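Local coordinates for D-2-hydroxyacid dehydrogensase protein (Ketogulonicigenium vulgare, PDB 4LSW) that probably catalyses the NAD(P)-dependent interconversion of D-2-hydroxyacids and the corresponding 2-oxoacids, at residues Ala207-Thr211 against Arg212-Gly216; Ser233-Asn237 against Ile238-Ala242; Pro264-Asp267 against Pro268-Asp272. All coordinates share one frame; numbering follows the deposited sequence.

How the contacts relate
All three contacts are local turns in the loops of the nucleotide-binding domain, and each leads toward a helix. Contacts 1 and 3 lie at the surface, with nearest atoms about 11 Å apart, whereas contact 2 is partly buried and touches both. The side-chain amide of Asn-237 in contact 2 holds the backbone of contact 1, and Glu-241 at the start of helix 240-249 makes a salt bridge with Arg-269 of contact 3. The chemistry differs accordingly: contact 1 relies on backbone bonds, small apolar groups and water, contact 2 on a turn beside a buried isoleucine and a capped helix, and contact 3 on ion pairing and aromatic packing.

Contact 1: Ala207-Thr211 against Arg212-Gly216; sequences ASAAT and RHIVG
With CG1 placed beside its own backbone N and turned away from the carbonyl carbon (chi1 -63°), Ile-214 lays this branch against the start of the turn: CG1 comes within 3.3 Å of Ala-210 O and 3.8 Å of Ala-209 CB, and CD1 continues to Thr-211 CA. A similar first torsion in His-213 (-64°) brings the ring obliquely to the methyl group of Ala-210, with ND1 and Ala-210 CB 4.1 Å apart. A water bridges the same two residues: it is hydrogen-bonded to His-213 ND1, at 2.7 Å, and accepts from the backbone N of Ala-210. Arg-212 CG sits over the centre of one face of the His-213 imidazole, 3.8 Å above the plane. The backbone folds into two overlapping type I beta turns, 210-213 and 211-214: His-213 N donates to Ala-210 O at 2.8 Å, and Ile-214 N donates to Thr-211 O at 3.3 Å. A second water donates to both Thr-211 O and Ile-214 O, tying the two ends of the second turn. This 3-10 turn lies in the loop between strand 200-203 and helix 217-223, whose N-cap position is Gly-216. His-213 NE2 and Arg-212 NE make weak hydrogen bonds with Glu-189 O, and the His-213 side chain packs on Leu-151 of strand 147-151.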
ATOM      1  N   ALA A 207       1.378   0.543   9.460  1.00 28.55           N
ATOM      2  CA  ALA A 207       1.542   1.884  10.018  1.00 30.76           C
ATOM      3  C   ALA A 207       3.017   2.248  10.166  1.00 31.37           C
ATOM      4  O   ALA A 207       3.895   1.453   9.830  1.00 29.52           O
ATOM      5  CB  ALA A 207       0.836   1.986  11.363  1.00 30.46           C
ATOM      6  N   SER A 208       3.278   3.453  10.668  1.00 29.32           N
ATOM      7  CA  SER A 208       4.636   3.870  10.979  1.00 29.28           C
ATOM      8  C   SER A 208       5.190   2.956  12.067  1.00 29.11           C
ATOM      9  O   SER A 208       4.613   2.845  13.148  1.00 33.76           O
ATOM     10  CB  SER A 208       4.655   5.325  11.444  1.00 39.21           C
ATOM     11  OG  SER A 208       3.808   6.123  10.640  1.00 40.35           O
ATOM     12  N   ALA A 209       6.306   2.298  11.770  1.00 27.34           N
ATOM     13  CA  ALA A 209       6.855   1.270  12.649  1.00 28.39           C
ATOM     14  C   ALA A 209       7.286   1.800  14.016  1.00 30.35           C
ATOM     15  O   ALA A 209       7.634   2.971  14.157  1.00 31.29           O
ATOM     16  CB  ALA A 209       8.026   0.567  11.963  1.00 29.19           C
ATOM     17  N   ALA A 210       7.243   0.929  15.021  1.00 22.19           N
ATOM     18  CA  ALA A 210       7.895   1.203  16.297  1.00 28.55           C
ATOM     19  C   ALA A 210       9.401   1.059  16.079  1.00 22.97           C
ATOM     20  O   ALA A 210       9.821   0.450  15.099  1.00 23.90           O
ATOM     21  CB  ALA A 210       7.403   0.242  17.373  1.00 24.62           C
ATOM     22  N   THR A 211      10.209   1.615  16.981  1.00 24.18           N
ATOM     23  CA  THR A 211      11.653   1.688  16.759  1.00 18.94           C
ATOM     24  C   THR A 211      12.304   0.347  16.395  1.00 15.26           C
ATOM     25  O   THR A 211      13.094   0.276  15.451  1.00 14.51           O
ATOM     26  CB  THR A 211      12.385   2.339  17.956  1.00 17.06           C
ATOM     27  OG1 THR A 211      11.795   3.618  18.222  1.00 24.17           O
ATOM     28  CG2 THR A 211      13.852   2.531  17.640  1.00 21.35           C
ATOM     29  N   ARG A 212      11.940  -0.716  17.107  1.00 16.42           N
ATOM     30  CA  ARG A 212      12.576  -2.013  16.885  1.00 13.08           C
ATOM     31  C   ARG A 212      12.092  -2.690  15.606  1.00 12.97           C
ATOM     32  O   ARG A 212      12.577  -3.765  15.245  1.00 12.12           O
ATOM     33  CB  ARG A 212      12.380  -2.944  18.083  1.00 13.27           C
ATOM     34  CG  ARG A 212      10.944  -3.403  18.296  1.00 13.51           C
ATOM     35  CD  ARG A 212      10.867  -4.376  19.470  1.00 14.69           C
ATOM     36  NE  ARG A 212       9.488  -4.666  19.860  1.00 15.21           N
ATOM     37  CZ  ARG A 212       8.757  -3.906  20.669  1.00 16.80           C
ATOM     38  NH1 ARG A 212       9.264  -2.792  21.180  1.00 18.78           N
ATOM     39  NH2 ARG A 212       7.513  -4.257  20.967  1.00 15.55           N
ATOM     40  N   HIS A 213      11.139  -2.064  14.926  1.00 13.12           N
ATOM     41  CA  HIS A 213      10.597  -2.639  13.693  1.00 10.78           C
ATOM     42  C   HIS A 213      10.936  -1.798  12.458  1.00 15.88           C
ATOM     43  O   HIS A 213      10.580  -2.140  11.328  1.00 15.07           O
ATOM     44  CB  HIS A 213       9.082  -2.837  13.821  1.00 12.77           C
ATOM     45  CG  HIS A 213       8.697  -3.824  14.881  1.00 13.78           C
ATOM     46  ND1 HIS A 213       7.719  -3.573  15.816  1.00 14.60           N
ATOM     47  CD2 HIS A 213       9.172  -5.065  15.148  1.00 11.80           C
ATOM     48  CE1 HIS A 213       7.608  -4.619  16.622  1.00 14.61           C
ATOM     49  NE2 HIS A 213       8.477  -5.534  16.236  1.00 12.46           N
ATOM     50  N   ILE A 214      11.625  -0.689  12.676  1.00 12.63           N
ATOM     51  CA  ILE A 214      12.085   0.141  11.575  1.00 12.53           C
ATOM     52  C   ILE A 214      13.237  -0.542  10.815  1.00 12.62           C
ATOM     53  O   ILE A 214      14.136  -1.129  11.435  1.00 13.93           O
ATOM     54  CB  ILE A 214      12.552   1.513  12.114  1.00 17.44           C
ATOM     55  CG1 ILE A 214      11.378   2.257  12.755  1.00 20.49           C
ATOM     56  CG2 ILE A 214      13.213   2.335  11.014  1.00 22.80           C
ATOM     57  CD1 ILE A 214      11.793   3.477  13.576  1.00 25.16           C
ATOM     58  N   VAL A 215      13.206  -0.472   9.483  1.00 11.68           N
ATOM     59  CA  VAL A 215      14.226  -1.111   8.659  1.00  9.81           C
ATOM     60  C   VAL A 215      15.353  -0.138   8.346  1.00 11.80           C
ATOM     61  O   VAL A 215      15.294   0.607   7.366  1.00 12.46           O
ATOM     62  CB  VAL A 215      13.648  -1.682   7.347  1.00  8.64           C
ATOM     63  CG1 VAL A 215      14.726  -2.425   6.558  1.00  9.58           C
ATOM     64  CG2 VAL A 215      12.487  -2.609   7.658  1.00  9.78           C
ATOM     65  N   GLY A 216      16.375  -0.157   9.190  1.00  9.71           N
ATOM     66  CA  GLY A 216      17.546   0.674   8.986  1.00  9.79           C
ATOM     67  C   GLY A 216      18.788  -0.154   8.697  1.00 10.46           C
ATOM     68  O   GLY A 216      18.697  -1.343   8.374  1.00  8.12           O
TER
HETATM   69  O   HOH W   1       5.797  -1.766  15.331  1.00 28.05           O
HETATM   70  O   HOH W   2      15.330  -1.261  13.681  1.00 20.39           O

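Contact 2: Ser233-Asn237 against Ile238-Ala242; sequences SRASN and IDEEA
A type I beta turn, Ala-235 to Ile-238, lies in the connection from strand 228-231 to helix 240-249 of the Rossmann-type nucleotide-binding domain. It is closed by Ile-238 N donating to Ala-235 O, 3.1 Å away. That oxygen has a second donor: a water 2.9 Å from Ala-235 O also donates to Glu-240 OE2, so the turn is joined through solvent to the first turn of the helix. Glu-240 OE2 accepts from Glu-261 N as well, and Ala-235 CB packs near the carboxylate. Past the turn, Ile-238 is buried, and its side chain packs on Val-215 of the preceding loop and on Leu-229 and Asn-231 of strand 228-231. Asn-237, also buried, has both amide atoms engaged, ND2 with Ala-207 O and OD1 with Ala-209 N, which satisfies its polar end. The helix then starts from Asp-239 at the N-cap, where OD1 accepts from Ala-242 N at 3.0 Å along a nearly straight line (167°), the donor lying well above the carboxylate plane.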
ATOM      1  N   SER A 233       4.894  -2.230   1.382  1.00  9.02           N
ATOM      2  CA  SER A 233       4.222  -1.323   2.320  1.00 11.64           C
ATOM      3  C   SER A 233       4.943   0.019   2.317  1.00 13.09           C
ATOM      4  O   SER A 233       5.862   0.193   1.550  1.00 16.14           O
ATOM      5  CB  SER A 233       4.225  -1.916   3.729  1.00 12.64           C
ATOM      6  OG  SER A 233       5.551  -2.041   4.216  1.00 16.51           O
ATOM      7  N   ARG A 234       4.564   0.949   3.184  1.00 15.79           N
ATOM      8  CA  ARG A 234       5.008   2.342   3.015  1.00 15.08           C
ATOM      9  C   ARG A 234       6.524   2.561   2.940  1.00 17.36           C
ATOM     10  O   ARG A 234       7.310   1.829   3.550  1.00 18.11           O
ATOM     11  CB  ARG A 234       4.395   3.231   4.093  1.00 21.31           C
ATOM     12  CG  ARG A 234       4.758   2.823   5.502  1.00 22.66           C
ATOM     13  CD  ARG A 234       4.030   3.684   6.520  1.00 27.03           C
ATOM     14  NE  ARG A 234       2.579   3.538   6.428  1.00 32.08           N
ATOM     15  CZ  ARG A 234       1.716   4.079   7.285  1.00 38.23           C
ATOM     16  NH1 ARG A 234       2.158   4.799   8.306  1.00 39.15           N
ATOM     17  NH2 ARG A 234       0.410   3.893   7.132  1.00 37.22           N
ATOM     18  N   ALA A 235       6.926   3.581   2.188  1.00 16.51           N
ATOM     19  CA  ALA A 235       8.338   3.872   1.983  1.00 16.20           C
ATOM     20  C   ALA A 235       9.023   4.345   3.261  1.00 16.95           C
ATOM     21  O   ALA A 235      10.206   4.072   3.461  1.00 13.68           O
ATOM     22  CB  ALA A 235       8.514   4.906   0.874  1.00 16.44           C
ATOM     23  N   SER A 236       8.278   5.040   4.120  1.00 16.10           N
ATOM     24  CA  SER A 236       8.852   5.679   5.313  1.00 17.59           C
ATOM     25  C   SER A 236       9.472   4.702   6.313  1.00 19.53           C
ATOM     26  O   SER A 236      10.265   5.094   7.175  1.00 23.09           O
ATOM     27  CB  SER A 236       7.809   6.550   6.023  1.00 17.69           C
ATOM     28  OG  SER A 236       6.689   5.790   6.444  1.00 22.04           O
ATOM     29  N   ASN A 237       9.117   3.429   6.201  1.00 17.95           N
ATOM     30  CA  ASN A 237       9.622   2.443   7.144  1.00 20.94           C
ATOM     31  C   ASN A 237      10.951   1.820   6.751  1.00 16.90           C
ATOM     32  O   ASN A 237      11.487   0.977   7.479  1.00 19.52           O
ATOM     33  CB  ASN A 237       8.578   1.369   7.403  1.00 22.38           C
ATOM     34  CG  ASN A 237       7.539   1.815   8.403  1.00 24.25           C
ATOM     35  OD1 ASN A 237       7.827   2.619   9.295  1.00 28.14           O
ATOM     36  ND2 ASN A 237       6.330   1.302   8.266  1.00 21.14           N
ATOM     37  N   ILE A 238      11.491   2.248   5.614  1.00 15.53           N
ATOM     38  CA  ILE A 238      12.833   1.838   5.208  1.00 11.42           C
ATOM     39  C   ILE A 238      13.748   3.050   5.019  1.00 13.70           C
ATOM     40  O   ILE A 238      13.368   4.044   4.394  1.00 14.10           O
ATOM     41  CB  ILE A 238      12.800   0.987   3.933  1.00 13.93           C
ATOM     42  CG1 ILE A 238      11.942  -0.260   4.173  1.00 18.53           C
ATOM     43  CG2 ILE A 238      14.206   0.583   3.507  1.00 14.67           C
ATOM     44  CD1 ILE A 238      11.848  -1.174   2.978  1.00 19.17           C
ATOM     45  N   ASP A 239      14.949   2.957   5.585  1.00 11.41           N
ATOM     46  CA  ASP A 239      15.982   3.964   5.371  1.00 11.96           C
ATOM     47  C   ASP A 239      16.572   3.728   3.976  1.00  9.84           C
ATOM     48  O   ASP A 239      17.399   2.832   3.784  1.00 10.44           O
ATOM     49  CB  ASP A 239      17.062   3.833   6.453  1.00 11.46           C
ATOM     50  CG  ASP A 239      18.145   4.905   6.359  1.00 12.29           C
ATOM     51  OD1 ASP A 239      18.368   5.468   5.274  1.00 13.68           O
ATOM     52  OD2 ASP A 239      18.788   5.162   7.399  1.00 15.40           O
ATOM     53  N   GLU A 240      16.144   4.521   2.999  1.00 12.82           N
ATOM     54  CA  GLU A 240      16.594   4.333   1.616  1.00 11.60           C
ATOM     55  C   GLU A 240      18.082   4.596   1.398  1.00  9.47           C
ATOM     56  O   GLU A 240      18.711   3.943   0.569  1.00 10.36           O
ATOM     57  CB  GLU A 240      15.756   5.157   0.627  1.00 12.72           C
ATOM     58  CG  GLU A 240      14.306   4.690   0.513  1.00 14.06           C
ATOM     59  CD  GLU A 240      13.580   5.271  -0.689  1.00 17.35           C
ATOM     60  OE1 GLU A 240      14.179   6.058  -1.456  1.00 17.86           O
ATOM     61  OE2 GLU A 240      12.396   4.925  -0.868  1.00 16.48           O
ATOM     62  N   GLU A 241      18.646   5.555   2.131  1.00 11.78           N
ATOM     63  CA  GLU A 241      20.085   5.792   2.049  1.00 11.80           C
ATOM     64  C   GLU A 241      20.879   4.591   2.549  1.00  9.38           C
ATOM     65  O   GLU A 241      21.865   4.184   1.929  1.00 10.49           O
ATOM     66  CB  GLU A 241      20.467   7.037   2.852  1.00 13.48           C
ATOM     67  CG  GLU A 241      20.024   8.351   2.213  1.00 18.53           C
ATOM     68  CD  GLU A 241      20.724   8.658   0.892  1.00 17.90           C
ATOM     69  OE1 GLU A 241      21.785   8.069   0.601  1.00 19.49           O
ATOM     70  OE2 GLU A 241      20.199   9.501   0.143  1.00 23.73           O
ATOM     71  N   ALA A 242      20.424   4.006   3.655  1.00 11.85           N
ATOM     72  CA  ALA A 242      21.056   2.802   4.181  1.00  8.18           C
ATOM     73  C   ALA A 242      20.858   1.632   3.218  1.00  8.12           C
ATOM     74  O   ALA A 242      21.757   0.806   3.058  1.00  8.55           O
ATOM     75  CB  ALA A 242      20.504   2.454   5.535  1.00 10.09           C
TER
HETATM   76  O   HOH W   3      11.476   2.980   1.088  1.00 15.65           O
HETATM   77  O   HOH W   4      13.270   6.284   6.747  1.00 33.38           O

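Contact 3: Pro264-Asp267 against Pro268-Asp272; sequences PNFD and PRFRD
The CZ-CE1 corner of the Phe-266 ring lies over one face of the Arg-271 guanidinium, with CE1 4.0 Å above that plane and offset toward the rim. The two planes are tilted by 38°, and the closest approach is from Phe-266 CZ to Arg-271 NH2, 3.3 Å. On the ring's CD1 side, Phe-266 meets Phe-270 CB, and Phe-266 itself also packs on the ring of Phe-260 and on Leu-278. The guanidinium of Arg-269 is used differently: its edge faces Asp-267, whose CG lies in the guanidinium plane. NE donates to Asp-267 OD1 at 3.0 Å and NH2 to Asp-267 OD2 at 2.9 Å, a side-on, two-pronged salt bridge in which both bonds are nearly straight (173°). Each nitrogen comes from the syn side, though somewhat out of the carboxylate plane. Arg-269 NH2 has a further acid partner in Glu-241. Because CG of Asp-267 points away from its own backbone N (chi1 -156°), the carboxylate is carried over the helix start, where the anti lone pair of OD1 receives Arg-269 N at 3.2 Å. Three bonds, two to OD1 and one to OD2, should together fix the rotation of the carboxylate. Asp-267 O accepts from Phe-270 N at 3.0 Å, and its CB touches Phe-270 CD2. With an alanine here in place of Asp-267, the backbone N of Arg-269 would probably lose its cap and the guanidinium its two-pronged partner, though Glu-241 would still pair with it. Asp-267 OD1 to Arg-269 N closes an Asx turn around Pro-268, within a type I beta turn from Asp-267 to Phe-270: a capped entry to the short, weakly bonded helix at about 269-272.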
ATOM      1  N   PRO A 264       6.171   8.892  -8.136  1.00 15.13           N
ATOM      2  CA  PRO A 264       6.870   8.022  -9.091  1.00 14.02           C
ATOM      3  C   PRO A 264       8.292   8.485  -9.413  1.00 13.75           C
ATOM      4  O   PRO A 264       8.992   7.817 -10.177  1.00 17.13           O
ATOM      5  CB  PRO A 264       5.998   8.141 -10.347  1.00 15.77           C
ATOM      6  CG  PRO A 264       5.499   9.549 -10.273  1.00 17.82           C
ATOM      7  CD  PRO A 264       5.209   9.781  -8.815  1.00 18.83           C
ATOM      8  N   ASN A 265       8.697   9.618  -8.852  1.00 18.85           N
ATOM      9  CA  ASN A 265      10.046  10.118  -9.051  1.00 18.20           C
ATOM     10  C   ASN A 265      10.974   9.497  -8.024  1.00 21.62           C
ATOM     11  O   ASN A 265      11.478  10.184  -7.131  1.00 19.09           O
ATOM     12  CB  ASN A 265      10.079  11.644  -8.943  1.00 19.85           C
ATOM     13  CG  ASN A 265       9.209  12.322  -9.985  1.00 21.03           C
ATOM     14  OD1 ASN A 265       8.212  12.961  -9.650  1.00 26.29           O
ATOM     15  ND2 ASN A 265       9.577  12.183 -11.250  1.00 19.91           N
ATOM     16  N   PHE A 266      11.175   8.187  -8.153  1.00 16.19           N
ATOM     17  CA  PHE A 266      11.986   7.440  -7.205  1.00 16.03           C
ATOM     18  C   PHE A 266      13.474   7.741  -7.397  1.00 18.07           C
ATOM     19  O   PHE A 266      13.889   8.203  -8.461  1.00 20.32           O
ATOM     20  CB  PHE A 266      11.675   5.936  -7.290  1.00 14.69           C
ATOM     21  CG  PHE A 266      12.111   5.286  -8.570  1.00 14.56           C
ATOM     22  CD1 PHE A 266      13.383   4.749  -8.691  1.00 13.81           C
ATOM     23  CD2 PHE A 266      11.239   5.185  -9.649  1.00 16.02           C
ATOM     24  CE1 PHE A 266      13.795   4.149  -9.858  1.00 16.34           C
ATOM     25  CE2 PHE A 266      11.642   4.582 -10.820  1.00 14.14           C
ATOM     26  CZ  PHE A 266      12.916   4.058 -10.928  1.00 17.86           C
ATOM     27  N   ASP A 267      14.256   7.503  -6.348  1.00 16.78           N
ATOM     28  CA  ASP A 267      15.696   7.750  -6.371  1.00 17.34           C
ATOM     29  C   ASP A 267      16.370   7.071  -7.565  1.00 18.38           C
ATOM     30  O   ASP A 267      16.322   5.851  -7.700  1.00 18.14           O
ATOM     31  CB  ASP A 267      16.306   7.246  -5.063  1.00 14.51           C
ATOM     32  CG  ASP A 267      17.603   7.940  -4.717  1.00 19.64           C
ATOM     33  OD1 ASP A 267      18.534   7.902  -5.541  1.00 21.78           O
ATOM     34  OD2 ASP A 267      17.672   8.512  -3.613  1.00 21.76           O
ATOM     35  N   PRO A 268      16.999   7.868  -8.451  1.00 19.15           N
ATOM     36  CA  PRO A 268      17.623   7.332  -9.669  1.00 22.56           C
ATOM     37  C   PRO A 268      18.636   6.223  -9.390  1.00 20.19           C
ATOM     38  O   PRO A 268      18.855   5.359 -10.238  1.00 22.09           O
ATOM     39  CB  PRO A 268      18.351   8.547 -10.252  1.00 23.28           C
ATOM     40  CG  PRO A 268      17.611   9.728  -9.716  1.00 26.06           C
ATOM     41  CD  PRO A 268      17.124   9.334  -8.356  1.00 22.36           C
ATOM     42  N   ARG A 269      19.241   6.245  -8.209  1.00 20.12           N
ATOM     43  CA  ARG A 269      20.268   5.269  -7.873  1.00 20.80           C
ATOM     44  C   ARG A 269      19.745   3.829  -7.821  1.00 19.75           C
ATOM     45  O   ARG A 269      20.511   2.880  -8.003  1.00 19.54           O
ATOM     46  CB  ARG A 269      20.942   5.643  -6.556  1.00 19.93           C
ATOM     47  CG  ARG A 269      21.914   6.802  -6.690  1.00 19.59           C
ATOM     48  CD  ARG A 269      22.399   7.230  -5.325  1.00 18.05           C
ATOM     49  NE  ARG A 269      21.287   7.665  -4.486  1.00 19.81           N
ATOM     50  CZ  ARG A 269      21.391   7.942  -3.192  1.00 13.98           C
ATOM     51  NH1 ARG A 269      22.571   7.830  -2.583  1.00 21.40           N
ATOM     52  NH2 ARG A 269      20.332   8.337  -2.499  1.00 15.50           N
ATOM     53  N   PHE A 270      18.445   3.671  -7.587  1.00 18.37           N
ATOM     54  CA  PHE A 270      17.840   2.345  -7.607  1.00 17.01           C
ATOM     55  C   PHE A 270      17.947   1.722  -8.994  1.00 18.57           C
ATOM     56  O   PHE A 270      17.946   0.500  -9.140  1.00 21.55           O
ATOM     57  CB  PHE A 270      16.372   2.409  -7.167  1.00 16.77           C
ATOM     58  CG  PHE A 270      16.186   2.506  -5.684  1.00 13.86           C
ATOM     59  CD1 PHE A 270      16.690   1.519  -4.844  1.00 15.01           C
ATOM     60  CD2 PHE A 270      15.483   3.566  -5.129  1.00 13.20           C
ATOM     61  CE1 PHE A 270      16.515   1.603  -3.472  1.00 14.25           C
ATOM     62  CE2 PHE A 270      15.302   3.657  -3.759  1.00 13.46           C
ATOM     63  CZ  PHE A 270      15.819   2.668  -2.927  1.00 13.21           C
ATOM     64  N   ARG A 271      18.048   2.578 -10.009  1.00 19.17           N
ATOM     65  CA  ARG A 271      18.113   2.138 -11.394  1.00 24.72           C
ATOM     66  C   ARG A 271      19.512   1.616 -11.740  1.00 21.81           C
ATOM     67  O   ARG A 271      19.668   0.764 -12.617  1.00 21.41           O
ATOM     68  CB  ARG A 271      17.725   3.303 -12.316  1.00 26.20           C
ATOM     69  CG  ARG A 271      17.328   2.930 -13.729  1.00 31.23           C
ATOM     70  CD  ARG A 271      16.898   4.169 -14.523  1.00 28.86           C
ATOM     71  NE  ARG A 271      15.473   4.471 -14.392  1.00 28.09           N
ATOM     72  CZ  ARG A 271      14.975   5.499 -13.709  1.00 25.68           C
ATOM     73  NH1 ARG A 271      15.783   6.349 -13.088  1.00 28.83           N
ATOM     74  NH2 ARG A 271      13.664   5.685 -13.653  1.00 25.93           N
ATOM     75  N   ASP A 272      20.521   2.123 -11.030  1.00 21.90           N
ATOM     76  CA  ASP A 272      21.922   1.778 -11.289  1.00 24.63           C
ATOM     77  C   ASP A 272      22.365   0.453 -10.664  1.00 24.06           C
ATOM     78  O   ASP A 272      23.379  -0.122 -11.060  1.00 28.34           O
ATOM     79  CB  ASP A 272      22.842   2.898 -10.781  1.00 21.77           C
ATOM     80  CG  ASP A 272      22.525   4.247 -11.401  1.00 29.97           C
ATOM     81  OD1 ASP A 272      22.091   4.278 -12.570  1.00 33.62           O
ATOM     82  OD2 ASP A 272      22.708   5.272 -10.711  1.00 33.38           O
TER